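Local coordinates for protein dehydroquinate synthase (Thermus thermophilus, PDB 1UJN) that probably catalyses the conversion of 3-deoxy-D-arabino-heptulosonate 7-phosphate to 3-dehydroquinate, the second step of chorismate biosynthesis, with NAD(+) and a divalent zinc or cobalt ion, at residues Leu289-Leu294 / Leu330-Phe334; Leu187-Asp191 / Arg276-Trp280; Arg225-Leu229 / Trp311-Leu315; His177-Ala181 / Ala206-Arg212. All blocks are in the same frame, centred on the assembly; numbering follows the deposited sequence.

Interaction 1: residues Leu289-Leu294 / Leu330-Phe334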
loop_
_atom_site.group_PDB
_atom_site.type_symbol
_atom_site.label_atom_id
_atom_site.label_comp_id
_atom_site.label_asym_id
_atom_site.label_seq_id
_atom_site.Cartn_x
_atom_site.Cartn_y
_atom_site.Cartn_z
ATOM N N LEU A 289 35.083 -2.985 -17.752
ATOM C CA LEU A 289 33.895 -3.794 -17.969
ATOM C C LEU A 289 33.910 -4.454 -19.345
ATOM O O LEU A 289 34.280 -3.835 -20.340
ATOM C CB LEU A 289 32.649 -2.917 -17.805
ATOM C CG LEU A 289 32.862 -1.423 -18.082
ATOM C CD1 LEU A 289 33.206 -1.207 -19.551
ATOM C CD2 LEU A 289 31.610 -0.645 -17.704
ATOM N N ALA A 290 33.524 -5.723 -19.386
ATOM C CA ALA A 290 33.487 -6.468 -20.636
ATOM C C ALA A 290 32.037 -6.762 -20.983
ATOM O O ALA A 290 31.192 -6.881 -20.097
ATOM C CB ALA A 290 34.267 -7.766 -20.492
ATOM N N PHE A 291 31.747 -6.876 -22.273
ATOM C CA PHE A 291 30.388 -7.153 -22.710
ATOM C C PHE A 291 29.867 -8.448 -22.095
ATOM O O PHE A 291 28.690 -8.548 -21.748
ATOM C CB PHE A 291 30.329 -7.261 -24.233
ATOM C CG PHE A 291 28.934 -7.392 -24.770
ATOM C CD1 PHE A 291 28.047 -6.324 -24.699
ATOM C CD2 PHE A 291 28.499 -8.588 -25.331
ATOM C CE1 PHE A 291 26.748 -6.442 -25.177
ATOM C CE2 PHE A 291 27.199 -8.718 -25.814
ATOM C CZ PHE A 291 26.322 -7.641 -25.736
ATOM N N GLU A 292 30.750 -9.433 -21.958
ATOM C CA GLU A 292 30.378 -10.726 -21.396
ATOM C C GLU A 292 29.989 -10.633 -19.924
ATOM O O GLU A 292 29.132 -11.381 -19.453
ATOM C CB GLU A 292 31.526 -11.727 -21.560
ATOM C CG GLU A 292 32.031 -11.874 -22.990
ATOM C CD GLU A 292 32.934 -10.730 -23.415
ATOM O OE1 GLU A 292 33.284 -10.656 -24.612
ATOM O OE2 GLU A 292 33.302 -9.909 -22.549
ATOM N N ASP A 293 30.622 -9.717 -19.200
ATOM C CA ASP A 293 30.333 -9.534 -17.784
ATOM C C ASP A 293 29.166 -8.569 -17.603
ATOM O O ASP A 293 28.728 -8.306 -16.484
ATOM C CB ASP A 293 31.566 -8.991 -17.059
ATOM C CG ASP A 293 32.790 -9.865 -17.260
ATOM O OD1 ASP A 293 32.708 -11.079 -16.983
ATOM O OD2 ASP A 293 33.834 -9.335 -17.697
ATOM N N LEU A 294 28.670 -8.043 -18.718
ATOM C CA LEU A 294 27.553 -7.108 -18.699
ATOM C C LEU A 294 26.227 -7.860 -18.711
ATOM O O LEU A 294 25.344 -7.600 -17.893
ATOM C CB LEU A 294 27.625 -6.186 -19.918
ATOM C CG LEU A 294 26.549 -5.104 -20.021
ATOM C CD1 LEU A 294 26.743 -4.091 -18.904
ATOM C CD2 LEU A 294 26.631 -4.420 -21.379
ATOM N N LEU A 330 24.544 -4.965 -30.036
ATOM C CA LEU A 330 24.821 -4.504 -28.681
ATOM C C LEU A 330 26.319 -4.590 -28.402
ATOM O O LEU A 330 26.907 -3.693 -27.798
ATOM C CB LEU A 330 24.064 -5.366 -27.669
ATOM C CG LEU A 330 22.543 -5.452 -27.834
ATOM C CD1 LEU A 330 21.999 -6.504 -26.882
ATOM C CD2 LEU A 330 21.904 -4.092 -27.568
ATOM N N ARG A 331 26.929 -5.679 -28.853
ATOM C CA ARG A 331 28.348 -5.892 -28.660
ATOM C C ARG A 331 29.136 -4.798 -29.360
ATOM O O ARG A 331 30.074 -4.228 -28.818
ATOM C CB ARG A 331 28.710 -7.256 -29.250
ATOM C CG ARG A 331 30.062 -7.764 -28.750
ATOM C CD ARG A 331 30.388 -9.162 -29.289
ATOM N NE ARG A 331 29.729 -10.191 -28.481
ATOM C CZ ARG A 331 30.405 -10.668 -27.419
ATOM N NH1 ARG A 331 31.611 -10.205 -27.137
ATOM N NH2 ARG A 331 29.845 -11.601 -26.644
ATOM N N GLU A 332 28.734 -4.504 -30.592
ATOM C CA GLU A 332 29.366 -3.472 -31.406
ATOM C C GLU A 332 29.238 -2.105 -30.735
ATOM O O GLU A 332 30.204 -1.353 -30.643
ATOM C CB GLU A 332 28.694 -3.428 -32.782
ATOM C CG GLU A 332 29.216 -2.358 -33.725
ATOM C CD GLU A 332 30.419 -2.815 -34.532
ATOM O OE1 GLU A 332 30.314 -3.859 -35.217
ATOM O OE2 GLU A 332 31.463 -2.128 -34.489
ATOM N N ALA A 333 28.032 -1.791 -30.278
ATOM C CA ALA A 333 27.770 -0.509 -29.628
ATOM C C ALA A 333 28.544 -0.370 -28.324
ATOM O O ALA A 333 29.036 0.710 -28.004
ATOM C CB ALA A 333 26.279 -0.356 -29.365
ATOM N N PHE A 334 28.648 -1.457 -27.565
ATOM C CA PHE A 334 29.370 -1.411 -26.300
ATOM C C PHE A 334 30.841 -1.104 -26.558
ATOM O O PHE A 334 31.459 -0.327 -25.830
ATOM C CB PHE A 334 29.241 -2.738 -25.550
ATOM C CG PHE A 334 29.710 -2.672 -24.121
ATOM C CD1 PHE A 334 29.037 -1.881 -23.193
ATOM C CD2 PHE A 334 30.827 -3.387 -23.706
ATOM C CE1 PHE A 334 29.471 -1.802 -21.873
ATOM C CE2 PHE A 334 31.274 -3.316 -22.383
ATOM C CZ PHE A 334 30.593 -2.520 -21.464
#
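The chain enters this contact at L289, whose CD1 reaches CZ of F334 at 3.5 Å; a branched aliphatic side chain suits contact with a buried phenyl ring. A290 turns its methyl away and offers backbone instead, its C lying 3.8 Å from CE2 of F334. F291, where a short, weakly bonded helical turn begins, lies flat against the partner helix. The CA of R331 stands 3.8 Å from the centroid of the F291 ring and only 9° off the normal, a CH-pi contact that a flat aromatic residue can make directly on helix backbone. The same ring touches L330 through CZ to CB at 3.7 Å and F334 through CD1 to CB at 3.9 Å. Next, the side chain of exposed E292, which leaves the backbone sideways, bends round so that OE1 accepts a hydrogen bond from R331 NH1 at 3.1 Å within a salt bridge; F291 CD2 lies over one face of the R331 guanidinium, 3.5 Å from R331 CZ. R331 has a second acidic partner, E327. L294 closes the segment by placing CD2 4.2 Å from the centroid of the F334 ring, over its face. The apolar layer thus lies inside and the charged pair at its edge. In the mainly helical C-terminal region, L289 and L294 also rest on helix 231-240, while L330 and F334 pack on helix 247-264.

Interaction 2: residues Leu187-Asp191 / Arg276-Trp280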
loop_
_atom_site.group_PDB
_atom_site.type_symbol
_atom_site.label_atom_id
_atom_site.label_comp_id
_atom_site.label_asym_id
_atom_site.label_seq_id
_atom_site.Cartn_x
_atom_site.Cartn_y
_atom_site.Cartn_z
ATOM N N LEU A 187 17.664 20.141 -23.662
ATOM C CA LEU A 187 18.997 19.604 -23.923
ATOM C C LEU A 187 20.053 20.668 -23.620
ATOM O O LEU A 187 21.249 20.388 -23.622
ATOM C CB LEU A 187 19.117 19.157 -25.386
ATOM C CG LEU A 187 18.095 18.139 -25.901
ATOM C CD1 LEU A 187 18.456 17.738 -27.327
ATOM C CD2 LEU A 187 18.069 16.910 -24.998
ATOM N N LYS A 188 19.593 21.883 -23.348
ATOM C CA LYS A 188 20.467 23.017 -23.053
ATOM C C LYS A 188 20.659 23.154 -21.540
ATOM O O LYS A 188 19.834 23.766 -20.856
ATOM C CB LYS A 188 19.835 24.287 -23.634
ATOM C CG LYS A 188 20.619 25.575 -23.433
ATOM C CD LYS A 188 19.819 26.755 -23.982
ATOM C CE LYS A 188 20.559 28.080 -23.831
ATOM N NZ LYS A 188 21.765 28.161 -24.704
ATOM N N VAL A 189 21.762 22.603 -21.029
ATOM C CA VAL A 189 22.043 22.623 -19.593
ATOM C C VAL A 189 23.416 23.164 -19.175
ATOM O O VAL A 189 23.606 23.553 -18.021
ATOM C CB VAL A 189 21.925 21.199 -19.003
ATOM C CG1 VAL A 189 20.548 20.612 -19.301
ATOM C CG2 VAL A 189 23.015 20.311 -19.582
ATOM N N GLU A 190 24.365 23.188 -20.109
ATOM C CA GLU A 190 25.732 23.640 -19.828
ATOM C C GLU A 190 25.906 24.894 -18.969
ATOM O O GLU A 190 26.887 25.010 -18.237
ATOM C CB GLU A 190 26.499 23.826 -21.142
ATOM C CG GLU A 190 26.585 22.570 -21.991
ATOM C CD GLU A 190 27.477 22.746 -23.211
ATOM O OE1 GLU A 190 27.245 23.691 -23.997
ATOM O OE2 GLU A 190 28.411 21.934 -23.384
ATOM N N ASP A 191 24.963 25.827 -19.050
ATOM C CA ASP A 191 25.058 27.076 -18.294
ATOM C C ASP A 191 24.325 27.071 -16.958
ATOM O O ASP A 191 24.569 27.925 -16.102
ATOM C CB ASP A 191 24.499 28.226 -19.130
ATOM C CG ASP A 191 23.036 28.025 -19.480
ATOM O OD1 ASP A 191 22.741 27.090 -20.253
ATOM O OD2 ASP A 191 22.186 28.792 -18.975
ATOM N N ARG A 276 28.394 16.540 -25.112
ATOM C CA ARG A 276 28.382 17.814 -24.397
ATOM C C ARG A 276 27.929 17.588 -22.962
ATOM O O ARG A 276 28.552 18.073 -22.017
ATOM C CB ARG A 276 27.427 18.811 -25.063
ATOM C CG ARG A 276 28.073 19.738 -26.077
ATOM C CD ARG A 276 27.191 20.954 -26.356
ATOM N NE ARG A 276 25.951 20.621 -27.056
ATOM C CZ ARG A 276 25.891 20.170 -28.307
ATOM N NH1 ARG A 276 27.004 19.990 -29.010
ATOM N NH2 ARG A 276 24.716 19.903 -28.859
ATOM N N LEU A 277 26.829 16.855 -22.814
ATOM C CA LEU A 277 26.264 16.545 -21.508
ATOM C C LEU A 277 27.298 15.909 -20.587
ATOM O O LEU A 277 27.436 16.304 -19.426
ATOM C CB LEU A 277 25.076 15.588 -21.661
ATOM C CG LEU A 277 24.492 15.035 -20.354
ATOM C CD1 LEU A 277 23.802 16.158 -19.595
ATOM C CD2 LEU A 277 23.506 13.918 -20.646
ATOM N N LEU A 278 28.014 14.917 -21.111
ATOM C CA LEU A 278 29.031 14.199 -20.344
ATOM C C LEU A 278 30.234 15.040 -19.934
ATOM O O LEU A 278 30.795 14.833 -18.859
ATOM C CB LEU A 278 29.502 12.972 -21.130
ATOM C CG LEU A 278 28.454 11.860 -21.263
ATOM C CD1 LEU A 278 28.921 10.816 -22.271
ATOM C CD2 LEU A 278 28.212 11.223 -19.903
ATOM N N LEU A 279 30.643 15.975 -20.787
ATOM C CA LEU A 279 31.781 16.834 -20.463
ATOM C C LEU A 279 31.384 17.813 -19.367
ATOM O O LEU A 279 32.146 18.070 -18.438
ATOM C CB LEU A 279 32.244 17.601 -21.702
ATOM C CG LEU A 279 32.905 16.762 -22.795
ATOM C CD1 LEU A 279 33.396 17.676 -23.909
ATOM C CD2 LEU A 279 34.065 15.975 -22.207
ATOM N N TRP A 280 30.180 18.355 -19.486
ATOM C CA TRP A 280 29.649 19.293 -18.509
ATOM C C TRP A 280 29.394 18.571 -17.185
ATOM O O TRP A 280 29.637 19.112 -16.107
ATOM C CB TRP A 280 28.340 19.879 -19.040
ATOM C CG TRP A 280 27.560 20.667 -18.048
ATOM C CD1 TRP A 280 27.792 21.952 -17.653
ATOM C CD2 TRP A 280 26.401 20.228 -17.333
ATOM N NE1 TRP A 280 26.844 22.344 -16.739
ATOM C CE2 TRP A 280 25.978 21.304 -16.523
ATOM C CE3 TRP A 280 25.677 19.027 -17.297
ATOM C CZ2 TRP A 280 24.860 21.219 -15.686
ATOM C CZ3 TRP A 280 24.567 18.940 -16.467
ATOM C CH2 TRP A 280 24.168 20.032 -15.672
HETATM O O HOH W 1 30.011 20.300 -22.141
#
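A loop-on-helix contact in the helical C-terminal domain of the dehydroquinate synthase fold, this one joins the connection between helices 164-181 and 199-216 to helix 271-281. CH-pi packing dominates. The indole of W280, broad enough to carry two residues at once, receives CG2 of V189 at 3.8 Å from the centroid of its six-membered ring and CA of E190 at 3.7 Å from that of its five-membered ring, both over the face. Apolar contacts extend the patch inward: CG2 of V189 also lies 4.2 Å from CD1 of L277, so a compact beta-branched residue fills the gap between loop and helix. From outside the segments, K168 of helix 164-181 makes a cation-pi contact with the indole, and K168 NZ a hydrogen bond to the backbone O of W280. The polar part lies at the exposed edge, where long, flexible side chains can remain hydrated. E190 and R276 carry opposite charges, yet E190 OE1 is 4.5 Å from R276 NE, beyond salt-bridge range; the closest approach is E190 OE2 to R276 CD at 3.4 Å. A water joins the two residues instead, donating hydrogen bonds to OE2 of E190 at 2.6 Å and to the backbone O of R276 at 2.7 Å.

Interaction 3: residues Arg225-Leu229 / Trp311-Leu315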
loop_
_atom_site.group_PDB
_atom_site.type_symbol
_atom_site.label_atom_id
_atom_site.label_comp_id
_atom_site.label_asym_id
_atom_site.label_seq_id
_atom_site.Cartn_x
_atom_site.Cartn_y
_atom_site.Cartn_z
ATOM N N ARG A 225 6.958 4.026 -21.251
ATOM C CA ARG A 225 8.163 3.231 -21.037
ATOM C C ARG A 225 9.378 3.841 -21.741
ATOM O O ARG A 225 10.502 3.372 -21.615
ATOM C CB ARG A 225 7.905 1.821 -21.570
ATOM C CG ARG A 225 7.854 1.778 -23.098
ATOM C CD ARG A 225 6.950 0.651 -23.613
ATOM N NE ARG A 225 7.364 0.232 -24.955
ATOM C CZ ARG A 225 6.609 0.642 -25.990
ATOM N NH1 ARG A 225 5.545 1.398 -25.779
ATOM N NH2 ARG A 225 6.944 0.287 -27.234
ATOM N N LEU A 226 9.177 4.968 -22.417
ATOM C CA LEU A 226 10.285 5.693 -23.029
ATOM C C LEU A 226 11.093 6.385 -21.930
ATOM O O LEU A 226 12.241 6.775 -22.138
ATOM C CB LEU A 226 9.760 6.737 -24.019
ATOM C CG LEU A 226 8.911 6.223 -25.188
ATOM C CD1 LEU A 226 8.396 7.407 -25.992
ATOM C CD2 LEU A 226 9.733 5.292 -26.077
ATOM N N LEU A 227 10.483 6.534 -20.758
ATOM C CA LEU A 227 11.148 7.166 -19.623
ATOM C C LEU A 227 12.322 6.302 -19.170
ATOM O O LEU A 227 13.180 6.748 -18.405
ATOM C CB LEU A 227 10.157 7.353 -18.469
ATOM C CG LEU A 227 8.969 8.284 -18.740
ATOM C CD1 LEU A 227 7.939 8.140 -17.635
ATOM C CD2 LEU A 227 9.458 9.722 -18.840
ATOM N N ASN A 228 12.362 5.064 -19.648
ATOM C CA ASN A 228 13.445 4.157 -19.288
ATOM C C ASN A 228 14.641 4.301 -20.220
ATOM O O ASN A 228 15.535 3.452 -20.233
ATOM C CB ASN A 228 12.950 2.710 -19.290
ATOM C CG ASN A 228 11.940 2.444 -18.189
ATOM O OD1 ASN A 228 12.191 2.736 -17.016
ATOM N ND2 ASN A 228 10.789 1.888 -18.559
ATOM N N LEU A 229 14.653 5.378 -21.000
ATOM C CA LEU A 229 15.752 5.642 -21.924
ATOM C C LEU A 229 17.065 5.734 -21.144
ATOM O O LEU A 229 17.171 6.508 -20.193
ATOM C CB LEU A 229 15.503 6.956 -22.671
ATOM C CG LEU A 229 16.593 7.475 -23.618
ATOM C CD1 LEU A 229 16.801 6.499 -24.779
ATOM C CD2 LEU A 229 16.189 8.846 -24.135
ATOM N N TRP A 311 15.083 -2.513 -25.480
ATOM C CA TRP A 311 15.818 -1.277 -25.250
ATOM C C TRP A 311 15.075 -0.080 -25.820
ATOM O O TRP A 311 14.416 -0.187 -26.855
ATOM C CB TRP A 311 17.192 -1.328 -25.922
ATOM C CG TRP A 311 18.055 -2.480 -25.537
ATOM C CD1 TRP A 311 17.933 -3.777 -25.952
ATOM C CD2 TRP A 311 19.204 -2.436 -24.686
ATOM N NE1 TRP A 311 18.942 -4.542 -25.416
ATOM C CE2 TRP A 311 19.736 -3.744 -24.634
ATOM C CE3 TRP A 311 19.838 -1.417 -23.961
ATOM C CZ2 TRP A 311 20.874 -4.060 -23.886
ATOM C CZ3 TRP A 311 20.969 -1.730 -23.219
ATOM C CH2 TRP A 311 21.476 -3.043 -23.188
ATOM N N VAL A 312 15.184 1.062 -25.146
ATOM C CA VAL A 312 14.563 2.285 -25.636
ATOM C C VAL A 312 15.640 2.915 -26.512
ATOM O O VAL A 312 16.682 3.352 -26.014
ATOM C CB VAL A 312 14.205 3.263 -24.492
ATOM C CG1 VAL A 312 13.628 4.542 -25.072
ATOM C CG2 VAL A 312 13.202 2.620 -23.544
ATOM N N VAL A 313 15.394 2.937 -27.817
ATOM C CA VAL A 313 16.349 3.484 -28.774
ATOM C C VAL A 313 15.881 4.813 -29.351
ATOM O O VAL A 313 14.805 4.896 -29.938
ATOM C CB VAL A 313 16.573 2.503 -29.957
ATOM C CG1 VAL A 313 17.614 3.064 -30.918
ATOM C CG2 VAL A 313 17.009 1.144 -29.436
ATOM N N PRO A 314 16.686 5.874 -29.183
ATOM C CA PRO A 314 16.327 7.193 -29.707
ATOM C C PRO A 314 16.834 7.340 -31.143
ATOM O O PRO A 314 18.038 7.428 -31.374
ATOM C CB PRO A 314 17.037 8.136 -28.748
ATOM C CG PRO A 314 18.325 7.406 -28.498
ATOM C CD PRO A 314 17.875 5.962 -28.312
ATOM N N LEU A 315 15.916 7.354 -32.105
ATOM C CA LEU A 315 16.299 7.494 -33.509
ATOM C C LEU A 315 16.412 8.968 -33.873
ATOM O O LEU A 315 17.122 9.344 -34.808
ATOM C CB LEU A 315 15.272 6.799 -34.406
ATOM C CG LEU A 315 15.108 5.294 -34.155
ATOM C CD1 LEU A 315 14.040 4.733 -35.079
ATOM C CD2 LEU A 315 16.432 4.580 -34.382
HETATM O O HOH W 2 16.632 1.238 -22.359
#
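V312 is the centre of this contact. Its t rotamer (chi1 177°) sends both methyls against the turn at 225-229, whose first part is 3-10: CG2 lies 3.4 Å from the backbone O of R225 and 4.0 Å from the C of N228, while CG1 meets CD2 of L226 at 4.1 Å. A beta-branched valine suits a strand and is short enough to fit against backbone. L229 takes chi1 t and chi2 p, which carries CD1 across to the strand although its CA-to-CB bond points sideways; this methyl touches CG1 of V312 and CD of P314, both at 3.7 Å. L226, with chi1 m and chi2 t, reaches V312 less closely than L229 does. N228 keeps its m side chain near its own turn, with a weak hydrogen bond from ND2 to the R225 O at 3.4 Å. Polar linkage passes through a water, which donates to the N228 O at 3.3 Å and accepts from V312 N at 3.1 Å. N228 lies beside H231, a predicted zinc ligand, so the turn borders the probable metal site. Around it, L229 packs on helices 164-181 and 247-264, and V312 and P314 touch L320 of strand 319-323, the antiparallel partner in a two-stranded hairpin against the helices.

Interaction 4: residues His177-Ala181 / Ala206-Arg212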
loop_
_atom_site.group_PDB
_atom_site.type_symbol
_atom_site.label_atom_id
_atom_site.label_comp_id
_atom_site.label_asym_id
_atom_site.label_seq_id
_atom_site.Cartn_x
_atom_site.Cartn_y
_atom_site.Cartn_z
ATOM N N HIS A 177 14.298 13.766 -20.687
ATOM C CA HIS A 177 12.943 14.142 -21.100
ATOM C C HIS A 177 13.012 14.892 -22.428
ATOM O O HIS A 177 12.104 14.792 -23.259
ATOM C CB HIS A 177 12.273 15.052 -20.064
ATOM C CG HIS A 177 12.015 14.394 -18.747
ATOM N ND1 HIS A 177 11.634 15.098 -17.623
ATOM C CD2 HIS A 177 12.091 13.095 -18.369
ATOM C CE1 HIS A 177 11.485 14.261 -16.613
ATOM N NE2 HIS A 177 11.757 13.041 -17.037
ATOM N N GLY A 178 14.088 15.653 -22.609
ATOM C CA GLY A 178 14.271 16.408 -23.837
ATOM C C GLY A 178 14.347 15.479 -25.033
ATOM O O GLY A 178 13.718 15.724 -26.069
ATOM N N LEU A 179 15.115 14.403 -24.889
ATOM C CA LEU A 179 15.261 13.430 -25.962
ATOM C C LEU A 179 13.944 12.693 -26.205
ATOM O O LEU A 179 13.591 12.392 -27.347
ATOM C CB LEU A 179 16.358 12.421 -25.611
ATOM C CG LEU A 179 17.785 12.963 -25.516
ATOM C CD1 LEU A 179 18.720 11.852 -25.065
ATOM C CD2 LEU A 179 18.218 13.513 -26.870
ATOM N N ILE A 180 13.219 12.407 -25.129
ATOM C CA ILE A 180 11.948 11.698 -25.226
ATOM C C ILE A 180 10.858 12.533 -25.904
ATOM O O ILE A 180 10.153 12.046 -26.790
ATOM C CB ILE A 180 11.447 11.266 -23.833
ATOM C CG1 ILE A 180 12.408 10.237 -23.229
ATOM C CG2 ILE A 180 10.052 10.670 -23.939
ATOM C CD1 ILE A 180 12.058 9.823 -21.815
ATOM N N ALA A 181 10.729 13.790 -25.494
ATOM C CA ALA A 181 9.707 14.672 -26.054
ATOM C C ALA A 181 10.121 15.367 -27.350
ATOM O O ALA A 181 9.266 15.771 -28.144
ATOM C CB ALA A 181 9.309 15.719 -25.016
ATOM N N ALA A 206 10.878 20.766 -17.660
ATOM C CA ALA A 206 11.270 19.372 -17.465
ATOM C C ALA A 206 10.136 18.559 -16.838
ATOM O O ALA A 206 9.841 17.446 -17.276
ATOM C CB ALA A 206 12.511 19.301 -16.586
ATOM N N VAL A 207 9.504 19.112 -15.813
ATOM C CA VAL A 207 8.408 18.413 -15.146
ATOM C C VAL A 207 7.219 18.248 -16.084
ATOM O O VAL A 207 6.582 17.196 -16.118
ATOM C CB VAL A 207 7.933 19.172 -13.887
ATOM C CG1 VAL A 207 6.797 18.401 -13.222
ATOM C CG2 VAL A 207 9.093 19.348 -12.911
ATOM N N ALA A 208 6.934 19.291 -16.855
ATOM C CA ALA A 208 5.811 19.262 -17.787
ATOM C C ALA A 208 5.909 18.100 -18.771
ATOM O O ALA A 208 4.891 17.533 -19.170
ATOM C CB ALA A 208 5.726 20.589 -18.532
ATOM N N VAL A 209 7.128 17.734 -19.163
ATOM C CA VAL A 209 7.296 16.626 -20.097
ATOM C C VAL A 209 6.904 15.287 -19.473
ATOM O O VAL A 209 6.239 14.472 -20.116
ATOM C CB VAL A 209 8.747 16.531 -20.622
ATOM C CG1 VAL A 209 8.901 15.299 -21.510
ATOM C CG2 VAL A 209 9.093 17.782 -21.402
ATOM N N LYS A 210 7.307 15.053 -18.225
ATOM C CA LYS A 210 6.955 13.795 -17.585
ATOM C C LYS A 210 5.456 13.748 -17.334
ATOM O O LYS A 210 4.849 12.682 -17.375
ATOM C CB LYS A 210 7.716 13.591 -16.265
ATOM C CG LYS A 210 7.469 12.205 -15.677
ATOM C CD LYS A 210 8.373 11.863 -14.500
ATOM C CE LYS A 210 8.101 10.435 -14.037
ATOM N NZ LYS A 210 8.888 10.022 -12.832
ATOM N N VAL A 211 4.850 14.901 -17.074
ATOM C CA VAL A 211 3.410 14.929 -16.851
ATOM C C VAL A 211 2.676 14.444 -18.104
ATOM O O VAL A 211 1.801 13.582 -18.022
ATOM C CB VAL A 211 2.908 16.349 -16.499
ATOM C CG1 VAL A 211 1.383 16.381 -16.522
ATOM C CG2 VAL A 211 3.410 16.751 -15.108
ATOM N N ARG A 212 3.039 14.990 -19.260
ATOM C CA ARG A 212 2.393 14.616 -20.520
ATOM C C ARG A 212 2.531 13.139 -20.863
ATOM O O ARG A 212 1.538 12.455 -21.126
ATOM C CB ARG A 212 2.956 15.440 -21.679
ATOM C CG ARG A 212 2.581 16.908 -21.650
ATOM C CD ARG A 212 2.636 17.500 -23.054
ATOM N NE ARG A 212 3.961 17.376 -23.656
ATOM C CZ ARG A 212 5.023 18.081 -23.281
ATOM N NH1 ARG A 212 4.924 18.971 -22.301
ATOM N NH2 ARG A 212 6.189 17.897 -23.887
#
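This is a helix-helix packing contact inside the C-terminal domain, between the last turn of helix 164-181 and the middle of helix 199-216, with strand 2-6 and helix 120-126 close by. The axes of the two short segments approach to 9.7 Å and cross at 48°, and their nearest CA atoms, those of H177 and V209, are 6.3 Å apart. Small side chains suit the point where the two helices meet: CB of A181 meets CG1 of V209 at 3.6 Å, and the same valine methyl lies 3.7 Å from CB of H177. The imidazole adds a specific tie. H177 ND1 donates a hydrogen bond to the backbone O of A206 at 3.0 Å, satisfying a buried polar group, while H177 CE1 packs on CB of K210 at 3.8 Å. Lysine serves here by its aliphatic base; its NZ leads away to a salt bridge with D125 and a hydrogen bond to the O of V128. At the more exposed end, R212 brings NH2 to 4.0 Å from CB of A181. V207 turns to the other side, onto L4 and I123, so helix 199-216 is packed between helix 164-181 and the N-terminal part of the chain. H177 lies about 5 Å, side chain to side chain, from E173, one turn earlier and a predicted zinc ligand. The arrangement borders the probable metal site of the dehydroquinate synthase fold, where a helical domain meets the nucleotide-binding one.

How the interactions relate
Interactions 1 and 3 are buried and chiefly apolar, whereas 2 and 4 are partly buried and mix packing with polar links. Their chemistry follows their place: aromatic faces and a salt bridge at the outlying interaction 1, an indole platform and a water at the edge in 2, aliphatic side chains against a turn in 3, and an imidazole hydrogen bond between helices in 4. Interactions 3 and 4 share a border, where CD1 of I180 lies 3.1 Å from the O of L226. L187 of interaction 2 packs on L179 of interaction 4, and L330 of interaction 1 on W311 of interaction 3. Contacts 1, 2 and 3 all lean on helix 247-264.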